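Local coordinates for protein tRNA (guanosine(18)-2'-O)-methyltransferase (Aquifex aeolicus, PDB 1ZJR) that catalyses the 2'-O-methylation of guanosine at position 18 in a subset of tRNA species, with S-adenosyl-L-methionine as the methyl donor, at residues I144-Y149 and S158-I163; T121-G126 and I163-A168; V28-V33 and H37-I42; A41-C46 and V78-V83; K89-K94 and V137-K142. All blocks are in the same frame, centred on the assembly; numbering follows the deposited sequence.

Interaction 1 (I144-Y149 and S158-I163); sequences IVIPMY and SVATGI
Ile-146 meets the helix 157-174 through one atom, the terminal methyl CD1. This methyl lies 3.6 Å from CB of Ala-160 and 3.7 Å from CA of the same residue, so it rests against both the side chain and the helix backbone. CD1 also comes within 4.2 Å of CG2 of Ile-163, one helical turn further on. The branch CG1 of Ile-146 stands beside its backbone N (chi1 -65°), and the extended second torsion carries CD1 straight out to the helix. The contact is wholly apolar. Further out, Ile-164 also touches the side chain of Ile-146. The strand that leads into Ile-146 is fixed on both flanks. Ile-144 shares backbone hydrogen bonds with Ala-102 and Trp-104, and Val-145 with Val-110 and Phe-112. On the helix side, Asn-156 OD1 accepts a hydrogen bond from Val-159 N near the start of the helix. Ile-146 is a predicted S-adenosyl-L-methionine-binding residue, as are Leu-155, which lies near Ile-163, and Thr-103. A glycerol lies close to Ala-160. This placing is consistent with the cofactor pocket formed by the topological knot of SPOUT methyltransferases.

Interaction 2 (T121-G126 and I163-A168); sequences TVLVVG and IILYEA
Leu-123 and the pair Ile-164 and Leu-165 join a central strand of the parallel alpha/beta sheet to the helix 157-174, which lies across one of its faces. The fold is that of the SPOUT methyltransferases. Leu-123 leaves the strand with CB directed at the helix. With CG anti to the backbone N (chi1 170°), the side chain points off the strand and its two methyls meet the helix. CD1 meets CG2 of Ile-164 at 3.8 Å. Beyond this pair, CD1 also faces the tip of Ile-144. CD2 has two neighbours. It lies 3.7 Å from CD2 of Leu-165 and 3.8 Å from CG2 of Ile-164. It is also 3.9 Å from CG of Leu-165. The methyl CG2 of Ile-164 is thus held against both branches of one leucine, while Leu-165 meets a single branch. The leucine crosses both helix side chains at a slant. Leu-165 leaves the helix less directly, but its chain bends back to the strand. The same side chain touches Val-28 of the next strand and Thr-45 and Val-49 of helix 36-49. The side chain of Ile-164 also touches Thr-103 and, through CG1, Ile-146, both predicted cofactor-binding residues. All three residues that touch are buried, and no polar group takes part across the interface. Within the helix, the carbonyl O of Ile-164 accepts two backbone hydrogen bonds, from Glu-167 N at 3.0 Å and from Ala-168 N at 3.1 Å.

Interaction 3 (V28-V33 and H37-I42); sequences VFADNV and HNFSAI
Val-33 faces the helix 36-49 with its two methyls turned to different neighbours. CG1 is anti to the backbone N (chi1 165°) and lies against the helix surface. It is 3.9 Å from the backbone N of Phe-39 and 4.0 Å from CB of Asn-38. CG2 goes the other way and meets CD1 of Ile-42 at 4.0 Å. The side chains of Val-33 and Ile-42 run past each other in opposite directions, and only CG2 and CD1 meet. The ring of Phe-39 is approached at its edge. CB of Ala-30 lies near the ring plane, 4.0 Å from CE1, and CB of Val-33 is also at the edge. The ring makes a further edge-to-face contact with Tyr-56. Asn-38 offers only its CB to Val-33; its amide OD1 accepts a hydrogen bond from Asn-156 ND2, just before helix 157-174. The contact joins the first strand and the helix of a beta-alpha-beta unit: strand 26-31, helix 36-49, strand 51-57. The strand 26-31 sits between strands 51-57 and 121-126 in the sheet. Helix 36-49 packs over it, and helix 157-174 lies alongside, touching Ile-42 through Thr-161 and Val-28 through Leu-165.

Interaction 4 (A41-C46 and V78-V83); sequences AIVRTC and VFIEKV
Val-43 straddles the tip of Ile-80. The terminal methyl CD1 of Ile-80 lies 4.1 Å from CG1 of Val-43 and 4.1 Å from its CG2, so it is set evenly against the fork of the valine. The two side chains cross at about a right angle. Ile-80 reaches this place because CG1 stands beside its own backbone N (chi1 -54°) and the chain then runs on extended to CD1. The second meeting point is looser. One methyl of Val-78 does all the touching here. CG2 of Val-78 is 4.4 Å from the carbonyl O of Val-43 and 4.5 Å from CB of Cys-46. Val-78 therefore faces the helix backbone as well as a side chain one turn further on. No hydrogen bond links the two segments; the contact is mainly between aliphatic carbons and is largely buried. Cys-46 also touches Val-51 and Val-28 of the neighbouring strands. Ile-80 packs on Tyr-56 and Ile-66, and Val-78 on Arg-22. The residue between them, Phe-79, faces another way and meets the ring of Trp-195 in helix 185-200. Within this chain, strand 79-82 is the outermost strand at one side of the sheet and pairs with strand 51-57. Helix 36-49, which connects strands 26-31 and 51-57, reaches over to it. Such a helix laid across parallel strands is the layered alpha/beta build of the SPOUT methyltransferase domain.

Interaction 5 (K89-K94 and V137-K142); sequences KLLEFK and VEIADK
The type I beta turn from Val-137 to Ala-140, in the loop before strand 142-145, is held to helix 86-95 by Lys-94, which bonds to Ile-139. NZ of Lys-94 donates to the carbonyl O of Ile-139 at 2.7 Å. The bond is oblique: the C=O...N angle is 130°, and the donor sits above the carbonyl plane by 36°. The lysine is fully extended beyond CG, and this length lets it span from helix to loop. CD of Lys-94 also lies 3.6 Å from CG1 of Ile-139. Helix 86-95 packs on the face of the sheet opposite helix 157-174, with Leu-90 on Val-122 and Val-124. The loop leads into strand 142-145, probably part of the knotted region of the SPOUT fold. Asp-141 lies beside the lysine. Its OD1 is 3.4 Å from CE of Lys-94 but 4.0 Å from NZ, too far for a salt bridge. A water fills the step, accepting from NZ at 3.0 Å and donating to OD1 at 3.1 Å. With an alanine for Lys-94, the carbonyl of Ile-139 would probably lose this donor and the carboxylate of Asp-141 its nearby positive charge. Asp-141 OD2 accepts from the backbone N of Ile-100, in strand 99-103.

Interactions 2, 3 and 4 are buried, and interactions 1 and 5 lie at the surface. Helix 157-174 serves interactions 1 and 2, whose segments overlap at Ile-163; helix 36-49 serves interactions 3 and 4, whose segments overlap at Ala-41 and Ile-42. The two helices touch, as where Leu-165 meets Thr-45. Strands 26-31 and 121-126, used by interactions 3 and 2, are neighbours in the sheet. Interaction 5 lies apart, on helix 86-95, and reaches interaction 2 through Leu-90 and Phe-93 on Val-122. Chemistry follows place. The first four contacts are essentially apolar, whereas interaction 5 adds a lysine hydrogen bond and a water. Interaction 1, though apolar, includes Ile-146 of the predicted cofactor site.

Interaction 1 (I144-Y149 and S158-I163)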
# COMPACT_ATOMS: atom_id res chain seq x y z
N ILE A 144 -5.71 12.65 -6.97
CA ILE A 144 -5.40 12.11 -8.28
C ILE A 144 -6.46 11.27 -8.99
O ILE A 144 -7.35 10.69 -8.37
CB ILE A 144 -4.13 11.23 -8.21
CG1 ILE A 144 -4.36 10.08 -7.21
CG2 ILE A 144 -2.93 12.07 -7.81
CD1 ILE A 144 -3.27 9.01 -7.21
N VAL A 145 -6.33 11.22 -10.31
CA VAL A 145 -7.22 10.42 -11.14
C VAL A 145 -6.36 9.76 -12.19
O VAL A 145 -5.25 10.21 -12.47
CB VAL A 145 -8.29 11.26 -11.87
CG1 VAL A 145 -9.35 11.73 -10.89
CG2 VAL A 145 -7.64 12.43 -12.58
N ILE A 146 -6.88 8.67 -12.76
CA ILE A 146 -6.20 7.95 -13.83
C ILE A 146 -7.00 8.31 -15.09
O ILE A 146 -8.22 8.22 -15.09
CB ILE A 146 -6.25 6.43 -13.59
CG1 ILE A 146 -5.46 6.07 -12.32
CG2 ILE A 146 -5.67 5.69 -14.80
CD1 ILE A 146 -5.55 4.60 -11.93
N PRO A 147 -6.31 8.73 -16.17
CA PRO A 147 -7.03 9.09 -17.40
C PRO A 147 -7.89 7.96 -17.96
O PRO A 147 -7.45 6.81 -18.04
CB PRO A 147 -5.91 9.52 -18.34
CG PRO A 147 -4.73 8.73 -17.87
CD PRO A 147 -4.86 8.82 -16.36
N MET A 148 -9.12 8.30 -18.36
CA MET A 148 -10.07 7.34 -18.91
C MET A 148 -10.53 7.83 -20.28
O MET A 148 -10.71 9.03 -20.49
CB MET A 148 -11.30 7.24 -18.01
CG MET A 148 -11.01 7.08 -16.54
SD MET A 148 -10.47 5.42 -16.14
CE MET A 148 -10.21 5.54 -14.41
N TYR A 149 -10.74 6.90 -21.21
CA TYR A 149 -11.17 7.27 -22.55
C TYR A 149 -12.41 6.52 -23.03
O TYR A 149 -12.80 6.64 -24.19
CB TYR A 149 -10.03 7.02 -23.54
CG TYR A 149 -8.75 7.75 -23.20
CD1 TYR A 149 -7.83 7.21 -22.30
CD2 TYR A 149 -8.45 8.98 -23.79
CE1 TYR A 149 -6.65 7.89 -21.98
CE2 TYR A 149 -7.27 9.66 -23.48
CZ TYR A 149 -6.38 9.11 -22.57
OH TYR A 149 -5.22 9.77 -22.27
N SER A 158 -8.52 -2.49 -7.47
CA SER A 158 -7.26 -3.23 -7.43
C SER A 158 -6.40 -2.90 -8.64
O SER A 158 -5.17 -2.75 -8.54
CB SER A 158 -7.53 -4.73 -7.37
OG SER A 158 -6.32 -5.46 -7.39
N VAL A 159 -7.03 -2.77 -9.80
CA VAL A 159 -6.30 -2.44 -11.01
C VAL A 159 -5.72 -1.03 -10.90
O VAL A 159 -4.55 -0.81 -11.22
CB VAL A 159 -7.21 -2.54 -12.26
CG1 VAL A 159 -6.43 -2.15 -13.52
CG2 VAL A 159 -7.75 -3.96 -12.40
N ALA A 160 -6.53 -0.09 -10.43
CA ALA A 160 -6.07 1.29 -10.28
C ALA A 160 -4.90 1.36 -9.30
O ALA A 160 -3.93 2.08 -9.53
CB ALA A 160 -7.21 2.19 -9.78
N THR A 161 -5.00 0.60 -8.22
CA THR A 161 -3.94 0.59 -7.22
C THR A 161 -2.63 0.10 -7.83
O THR A 161 -1.56 0.66 -7.57
CB THR A 161 -4.31 -0.32 -6.02
OG1 THR A 161 -5.45 0.24 -5.35
CG2 THR A 161 -3.14 -0.42 -5.03
N GLY A 162 -2.71 -0.93 -8.67
CA GLY A 162 -1.50 -1.44 -9.31
C GLY A 162 -0.91 -0.44 -10.29
O GLY A 162 0.30 -0.28 -10.38
N ILE A 163 -1.78 0.24 -11.04
CA ILE A 163 -1.32 1.22 -12.02
C ILE A 163 -0.57 2.36 -11.33
O ILE A 163 0.52 2.76 -11.74
CB ILE A 163 -2.51 1.80 -12.81
CG1 ILE A 163 -3.10 0.70 -13.70
CG2 ILE A 163 -2.08 3.04 -13.63
CD1 ILE A 163 -4.49 0.99 -14.24

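Interaction 2 (T121-G126 and I163-A168)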
# COMPACT_ATOMS: atom_id res chain seq x y z
N THR A 121 5.48 8.93 1.12
CA THR A 121 4.12 9.01 0.62
C THR A 121 3.15 7.95 1.14
O THR A 121 3.52 6.79 1.32
CB THR A 121 4.11 8.85 -0.92
OG1 THR A 121 4.92 9.88 -1.51
CG2 THR A 121 2.68 8.93 -1.48
N VAL A 122 1.92 8.37 1.38
CA VAL A 122 0.87 7.43 1.78
C VAL A 122 -0.13 7.50 0.63
O VAL A 122 -0.75 8.55 0.41
CB VAL A 122 0.14 7.85 3.08
CG1 VAL A 122 -1.03 6.90 3.32
CG2 VAL A 122 1.09 7.79 4.28
N LEU A 123 -0.27 6.42 -0.12
CA LEU A 123 -1.23 6.37 -1.22
C LEU A 123 -2.56 5.83 -0.68
O LEU A 123 -2.60 4.72 -0.16
CB LEU A 123 -0.74 5.43 -2.33
CG LEU A 123 -1.80 5.12 -3.41
CD1 LEU A 123 -2.13 6.40 -4.17
CD2 LEU A 123 -1.28 4.04 -4.36
N VAL A 124 -3.62 6.62 -0.79
CA VAL A 124 -4.93 6.19 -0.30
C VAL A 124 -5.84 5.85 -1.47
O VAL A 124 -6.07 6.68 -2.35
CB VAL A 124 -5.61 7.29 0.55
CG1 VAL A 124 -6.83 6.71 1.27
CG2 VAL A 124 -4.62 7.87 1.56
N VAL A 125 -6.36 4.63 -1.47
CA VAL A 125 -7.26 4.16 -2.52
C VAL A 125 -8.53 3.67 -1.83
O VAL A 125 -8.54 3.48 -0.62
CB VAL A 125 -6.65 2.98 -3.32
CG1 VAL A 125 -5.35 3.42 -4.00
CG2 VAL A 125 -6.39 1.81 -2.39
N GLY A 126 -9.60 3.47 -2.59
CA GLY A 126 -10.81 2.99 -1.93
C GLY A 126 -12.00 2.77 -2.84
O GLY A 126 -11.92 3.03 -4.04
N ILE A 163 -1.78 0.24 -11.04
CA ILE A 163 -1.32 1.22 -12.02
C ILE A 163 -0.57 2.36 -11.33
O ILE A 163 0.52 2.76 -11.74
CB ILE A 163 -2.51 1.80 -12.81
CG1 ILE A 163 -3.10 0.70 -13.70
CG2 ILE A 163 -2.08 3.04 -13.63
CD1 ILE A 163 -4.49 0.99 -14.24
N ILE A 164 -1.16 2.87 -10.25
CA ILE A 164 -0.54 3.97 -9.52
C ILE A 164 0.74 3.51 -8.83
O ILE A 164 1.76 4.18 -8.92
CB ILE A 164 -1.51 4.55 -8.48
CG1 ILE A 164 -2.78 5.05 -9.19
CG2 ILE A 164 -0.84 5.71 -7.73
CD1 ILE A 164 -3.93 5.41 -8.25
N LEU A 165 0.69 2.38 -8.13
CA LEU A 165 1.88 1.89 -7.45
C LEU A 165 3.03 1.60 -8.41
O LEU A 165 4.20 1.72 -8.04
CB LEU A 165 1.57 0.64 -6.63
CG LEU A 165 0.82 0.91 -5.32
CD1 LEU A 165 0.54 -0.41 -4.61
CD2 LEU A 165 1.67 1.83 -4.42
N TYR A 166 2.72 1.22 -9.65
CA TYR A 166 3.82 0.95 -10.57
C TYR A 166 4.39 2.21 -11.18
O TYR A 166 5.50 2.19 -11.74
CB TYR A 166 3.41 -0.10 -11.61
CG TYR A 166 3.88 -1.47 -11.16
CD1 TYR A 166 5.20 -1.89 -11.37
CD2 TYR A 166 3.04 -2.30 -10.41
CE1 TYR A 166 5.67 -3.10 -10.83
CE2 TYR A 166 3.49 -3.50 -9.88
CZ TYR A 166 4.81 -3.89 -10.09
OH TYR A 166 5.26 -5.08 -9.54
N GLU A 167 3.66 3.32 -11.08
CA GLU A 167 4.22 4.58 -11.54
C GLU A 167 5.20 4.95 -10.42
O GLU A 167 6.30 5.45 -10.68
CB GLU A 167 3.13 5.65 -11.67
CG GLU A 167 3.69 7.07 -11.82
CD GLU A 167 4.61 7.23 -13.03
OE1 GLU A 167 5.31 8.26 -13.09
OE2 GLU A 167 4.62 6.34 -13.91
N ALA A 168 4.80 4.67 -9.18
CA ALA A 168 5.66 4.94 -8.03
C ALA A 168 6.92 4.08 -8.14
O ALA A 168 8.04 4.54 -7.84
CB ALA A 168 4.92 4.63 -6.73

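Interaction 3 (V28-V33 and H37-I42)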
# COMPACT_ATOMS: atom_id res chain seq x y z
N VAL A 28 0.54 2.39 1.89
CA VAL A 28 -0.74 2.28 1.19
C VAL A 28 -1.85 2.20 2.23
O VAL A 28 -1.73 1.51 3.24
CB VAL A 28 -0.82 1.03 0.29
CG1 VAL A 28 -2.22 0.91 -0.31
CG2 VAL A 28 0.21 1.12 -0.84
N PHE A 29 -2.94 2.92 1.97
CA PHE A 29 -4.09 2.93 2.86
C PHE A 29 -5.30 2.55 2.02
O PHE A 29 -5.63 3.25 1.06
CB PHE A 29 -4.31 4.32 3.45
CG PHE A 29 -5.30 4.36 4.59
CD1 PHE A 29 -4.87 4.49 5.90
CD2 PHE A 29 -6.67 4.22 4.34
CE1 PHE A 29 -5.78 4.49 6.96
CE2 PHE A 29 -7.59 4.22 5.40
CZ PHE A 29 -7.14 4.35 6.71
N ALA A 30 -5.95 1.43 2.36
CA ALA A 30 -7.12 0.95 1.65
C ALA A 30 -8.36 1.47 2.38
O ALA A 30 -8.65 1.05 3.50
CB ALA A 30 -7.13 -0.57 1.60
N ASP A 31 -9.07 2.38 1.74
CA ASP A 31 -10.25 2.98 2.34
C ASP A 31 -11.53 2.30 1.93
O ASP A 31 -12.07 2.55 0.86
CB ASP A 31 -10.31 4.47 1.99
CG ASP A 31 -11.59 5.12 2.47
OD1 ASP A 31 -12.09 4.70 3.54
OD2 ASP A 31 -12.09 6.04 1.80
N ASN A 32 -12.01 1.41 2.80
CA ASN A 32 -13.25 0.69 2.60
C ASN A 32 -13.32 -0.09 1.29
O ASN A 32 -14.27 0.07 0.50
CB ASN A 32 -14.43 1.67 2.69
CG ASN A 32 -15.77 0.97 2.87
OD1 ASN A 32 -15.82 -0.19 3.28
ND2 ASN A 32 -16.85 1.67 2.56
N VAL A 33 -12.34 -0.95 1.05
CA VAL A 33 -12.35 -1.77 -0.16
C VAL A 33 -13.41 -2.85 0.02
O VAL A 33 -13.37 -3.64 0.96
CB VAL A 33 -10.97 -2.44 -0.41
CG1 VAL A 33 -11.10 -3.56 -1.43
CG2 VAL A 33 -9.99 -1.39 -0.92
N HIS A 37 -11.58 -10.28 -2.70
CA HIS A 37 -10.78 -10.63 -3.87
C HIS A 37 -9.96 -9.40 -4.27
O HIS A 37 -8.77 -9.51 -4.57
CB HIS A 37 -11.68 -11.05 -5.04
CG HIS A 37 -10.94 -11.68 -6.18
ND1 HIS A 37 -9.63 -11.37 -6.47
CD2 HIS A 37 -11.33 -12.57 -7.11
CE1 HIS A 37 -9.25 -12.05 -7.54
NE2 HIS A 37 -10.26 -12.78 -7.95
N ASN A 38 -10.59 -8.22 -4.27
CA ASN A 38 -9.87 -7.00 -4.61
C ASN A 38 -8.85 -6.70 -3.52
O ASN A 38 -7.73 -6.30 -3.81
CB ASN A 38 -10.81 -5.81 -4.76
CG ASN A 38 -11.64 -5.87 -6.03
OD1 ASN A 38 -11.27 -6.51 -7.01
ND2 ASN A 38 -12.77 -5.17 -6.03
N PHE A 39 -9.23 -6.88 -2.26
CA PHE A 39 -8.30 -6.60 -1.18
C PHE A 39 -7.06 -7.50 -1.26
O PHE A 39 -5.93 -7.03 -1.11
CB PHE A 39 -8.97 -6.80 0.19
CG PHE A 39 -8.15 -6.27 1.32
CD1 PHE A 39 -8.10 -4.90 1.58
CD2 PHE A 39 -7.39 -7.12 2.11
CE1 PHE A 39 -7.30 -4.39 2.60
CE2 PHE A 39 -6.58 -6.62 3.14
CZ PHE A 39 -6.54 -5.26 3.38
N SER A 40 -7.27 -8.79 -1.51
CA SER A 40 -6.14 -9.72 -1.60
C SER A 40 -5.23 -9.36 -2.77
O SER A 40 -4.00 -9.48 -2.67
CB SER A 40 -6.66 -11.16 -1.77
OG SER A 40 -7.55 -11.50 -0.72
N ALA A 41 -5.83 -8.93 -3.87
CA ALA A 41 -5.06 -8.55 -5.04
C ALA A 41 -4.20 -7.33 -4.70
O ALA A 41 -3.06 -7.22 -5.14
CB ALA A 41 -5.99 -8.23 -6.21
N ILE A 42 -4.75 -6.42 -3.91
CA ILE A 42 -4.03 -5.22 -3.51
C ILE A 42 -2.85 -5.61 -2.62
O ILE A 42 -1.77 -5.02 -2.72
CB ILE A 42 -4.96 -4.23 -2.76
CG1 ILE A 42 -5.91 -3.58 -3.78
CG2 ILE A 42 -4.14 -3.17 -2.02
CD1 ILE A 42 -6.98 -2.68 -3.17

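Interaction 4 (A41-C46 and V78-V83)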
# COMPACT_ATOMS: atom_id res chain seq x y z
N ALA A 41 -5.83 -8.93 -3.87
CA ALA A 41 -5.06 -8.55 -5.04
C ALA A 41 -4.20 -7.33 -4.70
O ALA A 41 -3.06 -7.22 -5.14
CB ALA A 41 -5.99 -8.23 -6.21
N ILE A 42 -4.75 -6.42 -3.91
CA ILE A 42 -4.03 -5.22 -3.51
C ILE A 42 -2.85 -5.61 -2.62
O ILE A 42 -1.77 -5.02 -2.72
CB ILE A 42 -4.96 -4.23 -2.76
CG1 ILE A 42 -5.91 -3.58 -3.78
CG2 ILE A 42 -4.14 -3.17 -2.02
CD1 ILE A 42 -6.98 -2.68 -3.17
N VAL A 43 -3.04 -6.60 -1.75
CA VAL A 43 -1.96 -7.04 -0.88
C VAL A 43 -0.83 -7.58 -1.76
O VAL A 43 0.34 -7.27 -1.53
CB VAL A 43 -2.43 -8.15 0.10
CG1 VAL A 43 -1.25 -8.69 0.89
CG2 VAL A 43 -3.47 -7.59 1.05
N ARG A 44 -1.19 -8.39 -2.75
CA ARG A 44 -0.20 -8.96 -3.67
C ARG A 44 0.57 -7.86 -4.39
O ARG A 44 1.80 -7.95 -4.57
CB ARG A 44 -0.86 -9.88 -4.71
CG ARG A 44 0.16 -10.73 -5.47
CD ARG A 44 -0.34 -11.31 -6.80
NE ARG A 44 -1.53 -12.16 -6.68
CZ ARG A 44 -1.90 -13.06 -7.59
NH1 ARG A 44 -1.18 -13.25 -8.68
NH2 ARG A 44 -3.01 -13.77 -7.41
N THR A 45 -0.14 -6.83 -4.82
CA THR A 45 0.47 -5.71 -5.53
C THR A 45 1.41 -4.92 -4.62
O THR A 45 2.46 -4.45 -5.06
CB THR A 45 -0.61 -4.78 -6.10
OG1 THR A 45 -1.42 -5.53 -7.02
CG2 THR A 45 0.01 -3.61 -6.83
N CYS A 46 1.03 -4.75 -3.36
CA CYS A 46 1.88 -4.04 -2.41
C CYS A 46 3.21 -4.78 -2.29
O CYS A 46 4.29 -4.19 -2.35
CB CYS A 46 1.21 -3.96 -1.03
SG CYS A 46 -0.11 -2.74 -0.95
N VAL A 78 3.87 -8.41 4.31
CA VAL A 78 3.43 -7.02 4.31
C VAL A 78 2.70 -6.86 5.64
O VAL A 78 1.92 -7.73 6.01
CB VAL A 78 2.44 -6.72 3.15
CG1 VAL A 78 1.85 -5.32 3.32
CG2 VAL A 78 3.14 -6.83 1.80
N PHE A 79 2.98 -5.77 6.37
CA PHE A 79 2.30 -5.53 7.64
C PHE A 79 0.94 -4.94 7.31
O PHE A 79 0.86 -3.86 6.71
CB PHE A 79 3.07 -4.54 8.52
CG PHE A 79 4.28 -5.13 9.19
CD1 PHE A 79 5.54 -4.97 8.64
CD2 PHE A 79 4.15 -5.83 10.39
CE1 PHE A 79 6.67 -5.49 9.28
CE2 PHE A 79 5.26 -6.36 11.03
CZ PHE A 79 6.53 -6.19 10.47
N ILE A 80 -0.11 -5.64 7.70
CA ILE A 80 -1.47 -5.19 7.44
C ILE A 80 -2.10 -4.78 8.77
O ILE A 80 -2.23 -5.60 9.68
CB ILE A 80 -2.28 -6.32 6.77
CG1 ILE A 80 -1.53 -6.82 5.53
CG2 ILE A 80 -3.66 -5.81 6.37
CD1 ILE A 80 -2.14 -8.04 4.87
N GLU A 81 -2.47 -3.51 8.88
CA GLU A 81 -3.04 -2.97 10.11
C GLU A 81 -4.40 -2.30 9.93
O GLU A 81 -4.54 -1.38 9.12
CB GLU A 81 -2.07 -1.97 10.73
CG GLU A 81 -2.47 -1.46 12.11
CD GLU A 81 -1.44 -0.49 12.69
OE1 GLU A 81 -0.24 -0.84 12.69
OE2 GLU A 81 -1.84 0.61 13.14
N LYS A 82 -5.37 -2.75 10.71
CA LYS A 82 -6.72 -2.20 10.67
C LYS A 82 -6.72 -0.87 11.43
O LYS A 82 -6.10 -0.76 12.49
CB LYS A 82 -7.70 -3.19 11.31
CG LYS A 82 -9.12 -2.68 11.50
CD LYS A 82 -10.02 -3.79 12.06
CE LYS A 82 -11.33 -3.24 12.59
NZ LYS A 82 -12.23 -4.32 13.09
N VAL A 83 -7.40 0.13 10.88
CA VAL A 83 -7.50 1.45 11.49
C VAL A 83 -8.98 1.75 11.73
O VAL A 83 -9.81 1.39 10.91
CB VAL A 83 -6.90 2.53 10.54
CG1 VAL A 83 -7.24 3.92 11.03
CG2 VAL A 83 -5.39 2.35 10.46

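Interaction 5 (K89-K94 and V137-K142)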
# COMPACT_ATOMS: atom_id res chain seq x y z
N LYS A 89 -5.34 8.62 11.57
CA LYS A 89 -4.14 7.88 11.20
C LYS A 89 -3.36 8.61 10.11
O LYS A 89 -2.13 8.73 10.19
CB LYS A 89 -4.51 6.48 10.71
CG LYS A 89 -3.31 5.54 10.59
CD LYS A 89 -2.69 5.30 11.96
CE LYS A 89 -1.51 4.36 11.90
NZ LYS A 89 -0.91 4.16 13.25
N LEU A 90 -4.07 9.09 9.10
CA LEU A 90 -3.42 9.80 8.01
C LEU A 90 -2.77 11.09 8.49
O LEU A 90 -1.74 11.51 7.96
CB LEU A 90 -4.42 10.08 6.89
CG LEU A 90 -4.98 8.83 6.21
CD1 LEU A 90 -6.08 9.21 5.24
CD2 LEU A 90 -3.85 8.09 5.49
N LEU A 91 -3.37 11.73 9.49
CA LEU A 91 -2.82 12.97 10.03
C LEU A 91 -1.50 12.67 10.73
O LEU A 91 -0.59 13.50 10.72
CB LEU A 91 -3.79 13.60 11.03
CG LEU A 91 -5.05 14.21 10.41
CD1 LEU A 91 -6.01 14.67 11.50
CD2 LEU A 91 -4.66 15.37 9.52
N GLU A 92 -1.40 11.49 11.33
CA GLU A 92 -0.18 11.08 12.01
C GLU A 92 0.96 11.02 11.01
O GLU A 92 2.08 11.46 11.31
CB GLU A 92 -0.38 9.71 12.67
CG GLU A 92 -1.02 9.78 14.04
CD GLU A 92 -1.53 8.44 14.52
OE1 GLU A 92 -0.83 7.42 14.31
OE2 GLU A 92 -2.63 8.40 15.11
N PHE A 93 0.68 10.48 9.83
CA PHE A 93 1.71 10.39 8.80
C PHE A 93 2.00 11.77 8.22
O PHE A 93 3.16 12.11 7.97
CB PHE A 93 1.27 9.46 7.66
CG PHE A 93 1.41 8.00 7.98
CD1 PHE A 93 0.29 7.23 8.28
CD2 PHE A 93 2.66 7.39 7.96
CE1 PHE A 93 0.41 5.87 8.57
CE2 PHE A 93 2.80 6.03 8.25
CZ PHE A 93 1.67 5.27 8.55
N LYS A 94 0.95 12.55 8.01
CA LYS A 94 1.12 13.88 7.44
C LYS A 94 2.03 14.73 8.33
O LYS A 94 2.97 15.35 7.85
CB LYS A 94 -0.24 14.55 7.27
CG LYS A 94 -0.24 15.76 6.35
CD LYS A 94 -1.65 16.25 6.09
CE LYS A 94 -1.66 17.40 5.10
NZ LYS A 94 -3.03 17.94 4.90
N VAL A 137 -10.30 12.94 1.69
CA VAL A 137 -9.80 13.86 0.68
C VAL A 137 -9.57 15.27 1.24
O VAL A 137 -8.74 16.01 0.73
CB VAL A 137 -10.76 13.92 -0.55
CG1 VAL A 137 -11.90 14.90 -0.30
CG2 VAL A 137 -9.96 14.31 -1.79
N GLU A 138 -10.29 15.61 2.31
CA GLU A 138 -10.15 16.92 2.93
C GLU A 138 -8.75 17.18 3.48
O GLU A 138 -8.32 18.33 3.58
CB GLU A 138 -11.17 17.08 4.06
CG GLU A 138 -12.60 17.25 3.59
CD GLU A 138 -12.81 18.54 2.81
OE1 GLU A 138 -12.11 18.74 1.79
OE2 GLU A 138 -13.67 19.34 3.21
N ILE A 139 -8.04 16.11 3.84
CA ILE A 139 -6.70 16.24 4.39
C ILE A 139 -5.58 15.85 3.42
O ILE A 139 -4.40 15.92 3.75
CB ILE A 139 -6.55 15.39 5.68
CG1 ILE A 139 -5.25 15.76 6.40
CG2 ILE A 139 -6.55 13.90 5.33
CD1 ILE A 139 -5.20 17.20 6.86
N ALA A 140 -5.96 15.47 2.20
CA ALA A 140 -4.98 15.05 1.20
C ALA A 140 -4.12 16.20 0.66
O ALA A 140 -4.57 17.33 0.56
CB ALA A 140 -5.69 14.36 0.04
N ASP A 141 -2.88 15.88 0.31
CA ASP A 141 -1.95 16.85 -0.25
C ASP A 141 -2.12 16.84 -1.77
O ASP A 141 -1.94 17.85 -2.44
CB ASP A 141 -0.51 16.47 0.10
CG ASP A 141 -0.21 16.63 1.57
OD1 ASP A 141 -0.18 17.79 2.05
OD2 ASP A 141 -0.01 15.60 2.26
N LYS A 142 -2.46 15.66 -2.30
CA LYS A 142 -2.67 15.50 -3.73
C LYS A 142 -3.94 14.70 -3.98
O LYS A 142 -4.21 13.71 -3.28
CB LYS A 142 -1.48 14.76 -4.37
CG LYS A 142 -0.16 15.53 -4.38
CD LYS A 142 -0.21 16.70 -5.35
CE LYS A 142 1.14 17.41 -5.41
NZ LYS A 142 1.55 17.92 -4.08
O HOH W 1 -2.49 19.82 2.68